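Local structure of Lmo1340 protein (Listeria monocytogenes, 4NLM) at residues Val232-Glu237 / Pro273-Asn278; Leu244-Arg249 / Phe284-Pro289; Leu105-Ser110 / Thr115-Ala120. The protein is of unknown function but belongs to the YqgU-like family of six-bladed beta propellers and is probably a surface lipoprotein of the bacterium. All blocks are in the same frame, centred on the assembly; numbering follows the deposited sequence. Where two conformers were deposited one is given.

Interaction 1: residues Val232-Glu237 / Pro273-Asn278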
# COMPACT_ATOMS: atom_id res chain seq x y z
N VAL A 232 -4.85 6.63 -12.67
CA VAL A 232 -3.56 6.53 -13.33
C VAL A 232 -3.03 5.12 -13.18
O VAL A 232 -3.05 4.59 -12.09
CB VAL A 232 -2.54 7.52 -12.75
CG1 VAL A 232 -1.16 7.34 -13.37
CG2 VAL A 232 -3.05 8.94 -12.95
N LEU A 233 -2.58 4.54 -14.29
CA LEU A 233 -1.91 3.26 -14.29
C LEU A 233 -0.41 3.55 -14.38
O LEU A 233 0.07 4.16 -15.35
CB LEU A 233 -2.31 2.41 -15.48
CG LEU A 233 -1.49 1.17 -15.79
CD1 LEU A 233 -1.55 0.18 -14.63
CD2 LEU A 233 -1.90 0.46 -17.07
N LEU A 234 0.32 3.12 -13.37
CA LEU A 234 1.77 3.18 -13.30
C LEU A 234 2.32 1.83 -13.72
O LEU A 234 1.84 0.80 -13.24
CB LEU A 234 2.23 3.44 -11.88
CG LEU A 234 3.74 3.25 -11.63
CD1 LEU A 234 4.51 4.38 -12.30
CD2 LEU A 234 4.05 3.13 -10.14
N THR A 235 3.27 1.82 -14.63
CA THR A 235 4.00 0.62 -14.96
C THR A 235 5.49 0.86 -14.74
O THR A 235 5.99 1.97 -14.88
CB THR A 235 3.76 0.11 -16.39
OG1 THR A 235 4.14 1.10 -17.32
CG2 THR A 235 2.30 -0.26 -16.62
N ILE A 236 6.19 -0.21 -14.39
CA ILE A 236 7.64 -0.19 -14.19
C ILE A 236 8.22 -1.33 -15.01
O ILE A 236 7.73 -2.46 -14.96
CB ILE A 236 8.00 -0.36 -12.70
CG1 ILE A 236 7.33 0.72 -11.84
CG2 ILE A 236 9.51 -0.31 -12.49
CD1 ILE A 236 7.54 0.55 -10.34
N GLU A 237 9.29 -1.05 -15.74
CA GLU A 237 9.94 -2.03 -16.56
C GLU A 237 11.43 -1.69 -16.68
O GLU A 237 11.82 -0.55 -16.56
CB GLU A 237 9.30 -2.11 -17.95
CG GLU A 237 9.54 -0.88 -18.81
CD GLU A 237 8.63 -0.82 -20.02
OE1 GLU A 237 8.99 -1.36 -21.08
OE2 GLU A 237 7.56 -0.19 -19.90
N PRO A 273 12.87 0.45 -5.68
CA PRO A 273 12.73 1.22 -4.46
C PRO A 273 11.27 1.50 -4.11
O PRO A 273 10.36 1.38 -4.97
CB PRO A 273 13.47 2.53 -4.79
CG PRO A 273 14.41 2.16 -5.87
CD PRO A 273 13.66 1.16 -6.69
N TYR A 274 11.01 1.90 -2.88
CA TYR A 274 9.66 2.23 -2.49
C TYR A 274 9.13 3.48 -3.19
O TYR A 274 9.85 4.46 -3.41
CB TYR A 274 9.55 2.44 -0.98
CG TYR A 274 9.73 1.17 -0.19
CD1 TYR A 274 8.73 0.20 -0.21
CD2 TYR A 274 10.88 0.91 0.55
CE1 TYR A 274 8.88 -0.99 0.49
CE2 TYR A 274 11.04 -0.27 1.24
CZ TYR A 274 10.04 -1.21 1.22
OH TYR A 274 10.22 -2.40 1.91
N PHE A 275 7.83 3.47 -3.49
CA PHE A 275 7.09 4.62 -3.97
C PHE A 275 5.83 4.74 -3.13
O PHE A 275 5.36 3.79 -2.52
CB PHE A 275 6.82 4.57 -5.48
CG PHE A 275 5.95 3.43 -5.92
CD1 PHE A 275 4.54 3.49 -5.86
CD2 PHE A 275 6.54 2.29 -6.44
CE1 PHE A 275 3.79 2.41 -6.26
CE2 PHE A 275 5.76 1.21 -6.84
CZ PHE A 275 4.39 1.28 -6.77
N ASP A 276 5.26 5.94 -3.14
CA ASP A 276 4.00 6.21 -2.43
C ASP A 276 2.85 5.68 -3.24
O ASP A 276 2.63 6.07 -4.39
CB ASP A 276 3.89 7.73 -2.26
CG ASP A 276 2.53 8.21 -1.81
OD1 ASP A 276 1.82 7.49 -1.09
OD2 ASP A 276 2.18 9.35 -2.21
N THR A 277 2.12 4.72 -2.68
CA THR A 277 0.98 4.14 -3.37
C THR A 277 -0.16 5.11 -3.58
O THR A 277 -1.00 4.89 -4.44
CB THR A 277 0.50 2.91 -2.60
OG1 THR A 277 0.17 3.29 -1.27
CG2 THR A 277 1.56 1.80 -2.59
N ASN A 278 -0.17 6.20 -2.84
CA ASN A 278 -1.19 7.19 -2.95
C ASN A 278 -0.80 8.28 -3.97
O ASN A 278 -0.64 9.44 -3.62
CB ASN A 278 -1.42 7.78 -1.57
CG ASN A 278 -2.73 8.52 -1.47
OD1 ASN A 278 -3.84 7.94 -1.64
ND2 ASN A 278 -2.64 9.80 -1.17
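Leu234 and Ile236, alternate residues of the propeller strand 232-238, press their side-chain ends on the ring of Phe275, which lies in the loop between strands 269-271 and 284-289. The contact thus joins a strand of one beta sheet of the propeller to the connection leading to the next sheet, and it is wholly apolar.

The CH-pi part belongs to Leu234. Its CD2 methyl lies 4.0 Å from the centroid of the Phe275 ring, only 18° off the ring normal, so it sits over a face and is displaced toward the rim at CZ. The two side chains approach from opposite directions; on Leu234, CG anti to the backbone N (chi1 169°) sends the branch forward to the ring.

Van der Waals packing adds Ile236, whose CD1 reaches Phe275 CE2 at 4.0 Å, obliquely to the ring. The Phe275 ring also meets that of Phe284 and touches Gln225 and Ala227, so strands 225-229 and 284-289 help to enclose it.

Polar bonds shape the loop itself. Asp276 makes an Asx turn and has a second partner in Ser328 OG, bound through OD2, which links the loop to strand 326-328. In the turn, the backbone N of Asn278 donates to Asp276 OD1 over 2.9 Å, at an N-H...O angle of 153°, approaching from well above the carboxylate plane.

Interaction 2: residues Leu244-Arg249 / Phe284-Pro289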
# COMPACT_ATOMS: atom_id res chain seq x y z
N LEU A 244 15.61 1.85 -14.84
CA LEU A 244 14.21 1.44 -14.74
C LEU A 244 13.35 2.54 -15.32
O LEU A 244 13.57 3.73 -15.08
CB LEU A 244 13.73 1.21 -13.32
CG LEU A 244 14.07 -0.12 -12.70
CD1 LEU A 244 13.62 -0.07 -11.26
CD2 LEU A 244 13.40 -1.26 -13.45
N LEU A 245 12.34 2.11 -16.06
CA LEU A 245 11.40 3.01 -16.73
C LEU A 245 10.01 2.98 -16.08
O LEU A 245 9.38 1.91 -16.02
CB LEU A 245 11.31 2.60 -18.18
CG LEU A 245 10.24 3.31 -19.03
CD1 LEU A 245 10.44 4.81 -19.09
CD2 LEU A 245 10.21 2.72 -20.43
N TYR A 246 9.62 4.14 -15.57
CA TYR A 246 8.31 4.36 -14.96
C TYR A 246 7.44 5.07 -15.97
O TYR A 246 7.74 6.20 -16.37
CB TYR A 246 8.43 5.23 -13.71
CG TYR A 246 9.19 4.63 -12.55
CD1 TYR A 246 10.56 4.45 -12.59
CD2 TYR A 246 8.56 4.34 -11.38
CE1 TYR A 246 11.26 3.93 -11.51
CE2 TYR A 246 9.24 3.79 -10.31
CZ TYR A 246 10.58 3.60 -10.37
OH TYR A 246 11.29 3.08 -9.30
N ASP A 247 6.36 4.42 -16.42
CA ASP A 247 5.41 5.01 -17.35
C ASP A 247 4.08 5.29 -16.65
O ASP A 247 3.64 4.50 -15.80
CB ASP A 247 5.16 4.12 -18.57
CG ASP A 247 6.21 4.23 -19.64
OD1 ASP A 247 7.08 5.10 -19.57
OD2 ASP A 247 6.13 3.44 -20.61
N PHE A 248 3.46 6.39 -17.02
CA PHE A 248 2.20 6.84 -16.47
C PHE A 248 1.19 6.87 -17.60
O PHE A 248 1.41 7.52 -18.64
CB PHE A 248 2.38 8.22 -15.85
CG PHE A 248 3.40 8.23 -14.73
CD1 PHE A 248 4.76 8.30 -14.98
CD2 PHE A 248 2.97 8.13 -13.41
CE1 PHE A 248 5.70 8.25 -13.94
CE2 PHE A 248 3.90 8.11 -12.37
CZ PHE A 248 5.25 8.17 -12.64
N ARG A 249 0.08 6.16 -17.40
CA ARG A 249 -0.97 6.06 -18.39
C ARG A 249 -2.32 6.49 -17.85
O ARG A 249 -2.63 6.22 -16.68
CB ARG A 249 -1.08 4.60 -18.84
CG ARG A 249 -0.02 4.14 -19.81
CD ARG A 249 -0.23 2.70 -20.20
NE ARG A 249 0.69 2.23 -21.24
CZ ARG A 249 1.93 1.81 -21.01
NH1 ARG A 249 2.42 1.82 -19.79
NH2 ARG A 249 2.68 1.38 -22.02
N PHE A 284 3.75 11.93 -7.78
CA PHE A 284 4.27 10.57 -7.65
C PHE A 284 5.59 10.68 -6.90
O PHE A 284 6.55 11.27 -7.38
CB PHE A 284 4.47 9.91 -8.99
CG PHE A 284 5.05 8.53 -8.89
CD1 PHE A 284 4.29 7.46 -8.48
CD2 PHE A 284 6.37 8.30 -9.20
CE1 PHE A 284 4.82 6.18 -8.37
CE2 PHE A 284 6.91 7.02 -9.10
CZ PHE A 284 6.14 5.98 -8.68
N LEU A 285 5.60 10.15 -5.69
CA LEU A 285 6.81 10.18 -4.83
C LEU A 285 7.50 8.86 -4.84
O LEU A 285 6.88 7.82 -4.65
CB LEU A 285 6.38 10.45 -3.39
CG LEU A 285 5.67 11.76 -3.10
CD1 LEU A 285 5.02 11.77 -1.73
CD2 LEU A 285 6.65 12.89 -3.22
N THR A 286 8.81 8.88 -5.08
CA THR A 286 9.59 7.64 -5.09
C THR A 286 11.01 7.90 -4.65
O THR A 286 11.56 8.99 -4.86
CB THR A 286 9.63 7.01 -6.50
OG1 THR A 286 10.29 5.74 -6.47
CG2 THR A 286 10.21 7.93 -7.54
N PHE A 287 11.62 6.88 -4.06
CA PHE A 287 13.06 6.88 -3.89
C PHE A 287 13.70 6.52 -5.22
O PHE A 287 13.15 5.76 -6.05
CB PHE A 287 13.50 5.93 -2.75
CG PHE A 287 13.09 6.46 -1.45
CD1 PHE A 287 13.86 7.45 -0.84
CD2 PHE A 287 11.95 6.02 -0.80
CE1 PHE A 287 13.45 8.01 0.34
CE2 PHE A 287 11.56 6.58 0.37
CZ PHE A 287 12.33 7.56 0.96
N VAL A 288 14.90 7.07 -5.43
CA VAL A 288 15.66 6.88 -6.65
C VAL A 288 17.13 6.69 -6.24
O VAL A 288 17.64 7.48 -5.48
CB VAL A 288 15.54 8.12 -7.57
CG1 VAL A 288 16.36 8.00 -8.81
CG2 VAL A 288 14.10 8.33 -7.99
N PRO A 289 17.81 5.70 -6.82
CA PRO A 289 19.22 5.52 -6.52
C PRO A 289 20.07 6.54 -7.24
O PRO A 289 19.68 7.04 -8.28
CB PRO A 289 19.53 4.11 -7.07
CG PRO A 289 18.22 3.53 -7.46
CD PRO A 289 17.31 4.66 -7.73
O HOH W 1 9.95 3.10 -7.06
O HOH W 2 13.60 4.44 -8.52
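Phe248 turns the edge of its ring onto the face of Phe284: the centroids are 5.1 Å apart and the planes stand at 76°, a T-shaped pair. The leading atom is Phe248 CZ, which comes within 3.6 Å of Phe284 CD2, while CE2 rests near CG, so the edge lies over the rim where the ring joins its CB. Phe284 CG is anti to the backbone N (chi1 177°), which extends the ring across the gap to receive that edge.

Tyr246 CD2 meets Phe284 CE2 at 3.9 Å, its ring inclined at 57° and the two side chains crossing at about a right angle. These three rings form an aromatic cluster between neighbouring sheets of the beta propeller, whose segments 244-249 and 284-289 run roughly antiparallel, their axes no closer than 11.0 Å, too distant for backbone pairing.

Beyond the rings the contact turns polar. Two waters grip the buried Tyr246 hydroxyl: one, 2.6 Å from Tyr246 OH and in the plane of its ring, donates to Thr286 OG1; the other donates to Phe287 O. Thr286 OG1 itself donates to Phe287 O over 2.9 Å, the donor tilted from the carbonyl plane.

Interaction 3: residues Leu105-Ser110 / Thr115-Ala120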
# COMPACT_ATOMS: atom_id res chain seq x y z
N LEU A 105 -9.96 -5.46 9.17
CA LEU A 105 -9.12 -6.20 10.09
C LEU A 105 -9.23 -7.66 9.76
O LEU A 105 -10.33 -8.23 9.78
CB LEU A 105 -9.56 -5.99 11.54
CG LEU A 105 -8.76 -6.75 12.59
CD1 LEU A 105 -7.31 -6.34 12.58
CD2 LEU A 105 -9.41 -6.52 13.94
N TYR A 106 -8.10 -8.28 9.47
CA TYR A 106 -8.02 -9.71 9.27
C TYR A 106 -7.24 -10.24 10.46
O TYR A 106 -6.07 -9.87 10.66
CB TYR A 106 -7.34 -10.03 7.95
CG TYR A 106 -7.18 -11.50 7.62
CD1 TYR A 106 -8.21 -12.42 7.83
CD2 TYR A 106 -5.98 -11.98 7.10
CE1 TYR A 106 -8.07 -13.74 7.49
CE2 TYR A 106 -5.84 -13.30 6.77
CZ TYR A 106 -6.87 -14.18 6.98
OH TYR A 106 -6.73 -15.54 6.67
N SER A 107 -7.88 -11.08 11.27
CA SER A 107 -7.28 -11.55 12.48
C SER A 107 -7.70 -12.99 12.76
O SER A 107 -8.64 -13.49 12.20
CB SER A 107 -7.65 -10.66 13.66
OG SER A 107 -9.04 -10.65 13.93
N ALA A 108 -6.94 -13.66 13.64
CA ALA A 108 -7.21 -15.05 13.96
C ALA A 108 -7.39 -15.25 15.45
O ALA A 108 -6.62 -14.75 16.27
CB ALA A 108 -6.11 -15.96 13.43
N GLU A 109 -8.44 -15.98 15.79
CA GLU A 109 -8.71 -16.32 17.18
C GLU A 109 -7.97 -17.60 17.57
O GLU A 109 -7.69 -17.82 18.76
CB GLU A 109 -10.23 -16.49 17.38
CG GLU A 109 -10.66 -17.17 18.67
CD GLU A 109 -12.15 -17.44 18.76
OE1 GLU A 109 -12.96 -16.64 18.24
OE2 GLU A 109 -12.53 -18.46 19.38
N SER A 110 -7.65 -18.42 16.58
CA SER A 110 -6.99 -19.69 16.83
C SER A 110 -6.37 -20.24 15.55
O SER A 110 -6.53 -19.66 14.49
CB SER A 110 -8.01 -20.71 17.38
OG SER A 110 -8.87 -21.20 16.36
N THR A 115 -11.10 -14.30 10.93
CA THR A 115 -12.22 -13.48 10.58
C THR A 115 -11.70 -12.29 9.84
O THR A 115 -10.64 -11.73 10.17
CB THR A 115 -12.93 -12.98 11.86
OG1 THR A 115 -13.30 -14.06 12.73
CG2 THR A 115 -14.14 -12.18 11.56
N MSE A 116 -12.47 -11.87 8.84
CA MSE A 116 -12.28 -10.57 8.18
C MSE A 116 -13.43 -9.73 8.64
O MSE A 116 -14.59 -10.11 8.47
CB MSE A 116 -12.33 -10.61 6.68
CG MSE A 116 -11.39 -11.47 5.93
SE MSE A 116 -12.03 -11.58 4.04
CE MSE A 116 -10.52 -12.81 3.81
N ARG A 117 -13.12 -8.60 9.27
CA ARG A 117 -14.11 -7.65 9.75
C ARG A 117 -13.94 -6.28 9.13
O ARG A 117 -12.80 -5.83 8.95
CB ARG A 117 -14.01 -7.44 11.25
CG ARG A 117 -14.33 -8.65 12.09
CD ARG A 117 -14.21 -8.30 13.56
NE ARG A 117 -14.56 -9.42 14.42
CZ ARG A 117 -13.70 -10.34 14.85
NH1 ARG A 117 -14.11 -11.33 15.63
NH2 ARG A 117 -12.42 -10.25 14.51
N ILE A 118 -15.06 -5.62 8.85
CA ILE A 118 -15.04 -4.23 8.44
C ILE A 118 -15.53 -3.44 9.66
O ILE A 118 -16.62 -3.72 10.18
CB ILE A 118 -15.95 -3.95 7.25
CG1 ILE A 118 -15.62 -4.88 6.08
CG2 ILE A 118 -15.89 -2.48 6.85
CD1 ILE A 118 -14.20 -4.81 5.59
N ILE A 119 -14.73 -2.48 10.10
CA ILE A 119 -15.02 -1.71 11.29
C ILE A 119 -15.14 -0.25 10.95
O ILE A 119 -14.27 0.31 10.27
CB ILE A 119 -13.88 -1.89 12.29
CG1 ILE A 119 -13.79 -3.37 12.71
CG2 ILE A 119 -14.04 -1.00 13.52
CD1 ILE A 119 -12.49 -3.81 13.32
N ALA A 120 -16.21 0.39 11.43
CA ALA A 120 -16.39 1.82 11.17
C ALA A 120 -15.46 2.66 12.01
O ALA A 120 -15.38 2.48 13.22
CB ALA A 120 -17.84 2.24 11.40
O HOH W 3 -11.04 -9.53 12.36
O HOH W 4 -11.21 -14.96 14.25
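Leu105 and Arg117 exchange two backbone hydrogen bonds, each 2.9 Å between N and O and nearly straight, with N-H...O angles of 172° for Leu105 N to Arg117 O and 173° for the return bond. Ser107 and Thr115 form the second hydrogen-bonded pair, Ser107 N lying 3.0 Å from Thr115 O. Between them, the non-hydrogen-bonded pair Tyr106 and Met116 completes the antiparallel register.

One water ties side chains to this ladder: it donates to Leu105 O and to Ser107 OG, and accepts from Arg117 NH2 at 2.7 Å. The Arg117 chain, extended from CG to NE, carries the guanidinium out over the sheet face, leaning toward Thr115, whose CG2 covers the centre of one face, with Ser107 OG in plane at its edge. Glu89 fixes both polar ends, through a salt bridge to Arg117 NH1 and a hydrogen bond from Ser107 OG.

The two segments belong to a beta hairpin, strands 102-108 and 114-120, at the middle of a four-stranded antiparallel propeller blade. Near its turn, Glu109 and Ser110 both face Lys113 in a classic beta bulge.

Packing differs on the two faces. On one, Tyr106 CD1 lies 3.8 Å from CG of selenomethionine Met116, while the hydroxyl bonds to Leu135 O and Lys133 O and the ring meets Phe139 edge-to-face. On the other, Ile119 CD1 reaches diagonally to Leu105 CB at 4.1 Å.

Overall arrangement
Interactions 1 and 2 are neighbours, their centres 6 Å apart, and alternate along the chain. Strands 232-238 and 243-249 are adjacent in one sheet, joined by probable backbone hydrogen bonds from Leu245 N to Glu237 O (2.8 Å) and from Arg249 N to Leu233 O (2.9 Å). The aromatic part of interaction 2 continues, through Phe284, into the apolar contact of interaction 1. Interaction 3 lies on the opposite side of the chain's centre: its centre is 28 Å from that of interaction 1 and 34 Å from that of interaction 2, with nearest atoms about 17 and 25 Å away. It pairs strands within one blade, whereas interaction 2 spans two sheets and interaction 1 joins a strand to the loop leading to the next sheet.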